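Local coordinates for protein gamma-hexachlorocyclohexane dehydrochlorinase (Novosphingobium barchaimii LL02, PDB 5KVB) that probably converts the pollutant lindane (gamma-hexachlorocyclohexane) to a tetrachlorocyclohexadiene by two successive eliminations of hydrogen chloride, at residues D32-G37 against V70-W75. Numbering follows the deposited sequence.
Sequences DKRQEG and VVWPRW
An off-centre cation-pi stack joins two helix ends of this SnoaL-like, NTF2-clan fold: Arg34, in the turn between helices 10-33 and 36-40, lies along one face of Trp72, at the C-terminal end of helix 59-71. The two side chains run past each other in opposite directions. With the arginine chain extended from CG to NE (chi2 -164°), its methylenes pass over the indole, Arg34 CG standing 3.6 Å from Trp72 CE2. Arg34 CD makes a CH-pi contact over the five-membered ring of Trp72, 3.9 Å from its centroid. Farther along, the guanidinium is nearly parallel to the ring, the planes 17° apart, but displaced so that its centre sits above Trp72 CB. It therefore reaches the backbone: Arg34 NH2 donates to Trp75 O at 3.1 Å, bent to 150° at the hydrogen, with the acceptor almost in the guanidinium plane and the donor lifted out of the carbonyl plane. A water accepts from Arg34 NH1 at 3.1 Å and donates to Trp72 O at 2.7 Å, tying the other terminal nitrogen to the same turn. At the far rim of the indole, Glu36 CG meets Trp72 CH2 edge-on at 4.3 Å, and Glu36 OE2 is hydrogen-bonded to Asn68 ND2. Trp72 NE1 donates to Val31 O, fixing the ring against the helix whose Asp32, probably an active-site residue, hydrogen-bonds His80, the likely proton acceptor.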
loop_
_atom_site.group_PDB
_atom_site.type_symbol
_atom_site.label_atom_id
_atom_site.label_comp_id
_atom_site.label_asym_id
_atom_site.label_seq_id
_atom_site.Cartn_x
_atom_site.Cartn_y
_atom_site.Cartn_z
ATOM N N ASP A 32 -2.898 -1.559 -15.386
ATOM C CA ASP A 32 -2.489 -0.151 -15.399
ATOM C C ASP A 32 -1.487 0.192 -16.497
ATOM O O ASP A 32 -1.589 1.246 -17.135
ATOM C CB ASP A 32 -1.870 0.247 -14.055
ATOM C CG ASP A 32 -2.890 0.353 -12.940
ATOM O OD1 ASP A 32 -4.102 0.461 -13.237
ATOM O OD2 ASP A 32 -2.477 0.356 -11.758
ATOM N N LYS A 33 -0.505 -0.681 -16.679
ATOM C CA LYS A 33 0.577 -0.458 -17.640
ATOM C C LYS A 33 0.187 -1.011 -19.009
ATOM O O LYS A 33 0.941 -0.878 -19.977
ATOM C CB LYS A 33 1.890 -1.107 -17.147
ATOM C CG LYS A 33 2.698 -0.298 -16.114
ATOM C CD LYS A 33 1.903 0.065 -14.867
ATOM C CE LYS A 33 2.800 0.681 -13.798
ATOM N NZ LYS A 33 1.969 1.291 -12.716
ATOM N N ARG A 34 -0.991 -1.636 -19.075
ATOM C CA ARG A 34 -1.491 -2.279 -20.296
ATOM C C ARG A 34 -0.435 -3.256 -20.842
ATOM O O ARG A 34 -0.076 -3.222 -22.025
ATOM C CB ARG A 34 -1.910 -1.208 -21.327
ATOM C CG ARG A 34 -2.906 -0.213 -20.738
ATOM C CD ARG A 34 -3.640 0.626 -21.780
ATOM N NE ARG A 34 -4.663 1.442 -21.128
ATOM C CZ ARG A 34 -5.487 2.276 -21.755
ATOM N NH1 ARG A 34 -5.418 2.421 -23.071
ATOM N NH2 ARG A 34 -6.383 2.962 -21.061
ATOM N N GLN A 35 0.056 -4.124 -19.951
ATOM C CA GLN A 35 0.996 -5.194 -20.274
ATOM C C GLN A 35 0.252 -6.516 -20.438
ATOM O O GLN A 35 -0.082 -7.189 -19.456
ATOM C CB GLN A 35 2.075 -5.337 -19.186
ATOM C CG GLN A 35 3.008 -4.136 -19.071
ATOM C CD GLN A 35 3.896 -4.169 -17.830
ATOM O OE1 GLN A 35 3.763 -5.042 -16.965
ATOM N NE2 GLN A 35 4.799 -3.198 -17.733
ATOM N N GLU A 36 -0.008 -6.900 -21.681
ATOM C CA GLU A 36 -0.863 -8.055 -21.921
ATOM C C GLU A 36 -0.212 -9.358 -21.475
ATOM O O GLU A 36 -0.900 -10.238 -20.966
ATOM C CB GLU A 36 -1.268 -8.117 -23.395
ATOM C CG GLU A 36 -2.370 -7.120 -23.741
ATOM C CD GLU A 36 -2.723 -7.121 -25.213
ATOM O OE1 GLU A 36 -1.805 -7.259 -26.049
ATOM O OE2 GLU A 36 -3.925 -7.002 -25.531
ATOM N N GLY A 37 1.106 -9.474 -21.626
ATOM C CA GLY A 37 1.826 -10.655 -21.186
ATOM C C GLY A 37 1.740 -10.896 -19.682
ATOM O O GLY A 37 1.451 -12.007 -19.230
ATOM N N VAL A 70 -13.905 -3.326 -22.951
ATOM C CA VAL A 70 -14.788 -2.632 -22.020
ATOM C C VAL A 70 -14.044 -1.565 -21.217
ATOM O O VAL A 70 -14.473 -0.416 -21.177
ATOM C CB VAL A 70 -15.478 -3.613 -21.042
ATOM C CG1 VAL A 70 -16.426 -2.867 -20.121
ATOM C CG2 VAL A 70 -16.222 -4.698 -21.803
ATOM N N VAL A 71 -12.930 -1.927 -20.585
ATOM C CA VAL A 71 -12.301 -1.008 -19.638
ATOM C C VAL A 71 -11.393 0.032 -20.291
ATOM O O VAL A 71 -11.653 1.234 -20.161
ATOM C CB VAL A 71 -11.497 -1.773 -18.573
ATOM C CG1 VAL A 71 -10.861 -0.797 -17.597
ATOM C CG2 VAL A 71 -12.410 -2.745 -17.834
ATOM N N TRP A 72 -10.343 -0.403 -20.982
ATOM C CA TRP A 72 -9.355 0.539 -21.521
ATOM C C TRP A 72 -9.958 1.601 -22.466
ATOM O O TRP A 72 -9.562 2.760 -22.394
ATOM C CB TRP A 72 -8.201 -0.206 -22.223
ATOM C CG TRP A 72 -7.278 -0.984 -21.263
ATOM C CD1 TRP A 72 -7.161 -0.798 -19.915
ATOM C CD2 TRP A 72 -6.360 -2.043 -21.596
ATOM N NE1 TRP A 72 -6.238 -1.671 -19.390
ATOM C CE2 TRP A 72 -5.734 -2.448 -20.400
ATOM C CE3 TRP A 72 -6.016 -2.692 -22.787
ATOM C CZ2 TRP A 72 -4.776 -3.464 -20.359
ATOM C CZ3 TRP A 72 -5.062 -3.703 -22.745
ATOM C CH2 TRP A 72 -4.456 -4.078 -21.539
ATOM N N PRO A 73 -10.928 1.235 -23.331
ATOM C CA PRO A 73 -11.476 2.321 -24.168
ATOM C C PRO A 73 -12.199 3.417 -23.381
ATOM O O PRO A 73 -12.358 4.529 -23.909
ATOM C CB PRO A 73 -12.465 1.597 -25.088
ATOM C CG PRO A 73 -12.016 0.188 -25.115
ATOM C CD PRO A 73 -11.437 -0.084 -23.748
ATOM N N ARG A 74 -12.634 3.127 -22.159
ATOM C CA ARG A 74 -13.344 4.119 -21.356
ATOM C C ARG A 74 -12.415 5.123 -20.682
ATOM O O ARG A 74 -12.880 6.144 -20.195
ATOM C CB ARG A 74 -14.188 3.450 -20.271
ATOM C CG ARG A 74 -15.378 2.641 -20.748
ATOM C CD ARG A 74 -15.957 1.882 -19.561
ATOM N NE ARG A 74 -17.196 1.179 -19.875
ATOM C CZ ARG A 74 -17.822 0.370 -19.027
ATOM N NH1 ARG A 74 -17.319 0.159 -17.816
ATOM N NH2 ARG A 74 -18.947 -0.232 -19.388
ATOM N N TRP A 75 -11.116 4.820 -20.630
ATOM C CA TRP A 75 -10.162 5.635 -19.875
ATOM C C TRP A 75 -8.952 6.079 -20.708
ATOM O O TRP A 75 -8.384 5.295 -21.483
ATOM C CB TRP A 75 -9.652 4.859 -18.641
ATOM C CG TRP A 75 -10.704 4.403 -17.665
ATOM C CD1 TRP A 75 -11.443 3.257 -17.734
ATOM C CD2 TRP A 75 -11.108 5.068 -16.457
ATOM N NE1 TRP A 75 -12.283 3.170 -16.650
ATOM C CE2 TRP A 75 -12.102 4.270 -15.854
ATOM C CE3 TRP A 75 -10.727 6.261 -15.831
ATOM C CZ2 TRP A 75 -12.722 4.626 -14.655
ATOM C CZ3 TRP A 75 -11.346 6.614 -14.637
ATOM C CH2 TRP A 75 -12.336 5.798 -14.064
HETATM O O HOH W 1 -7.900 4.088 -24.037
#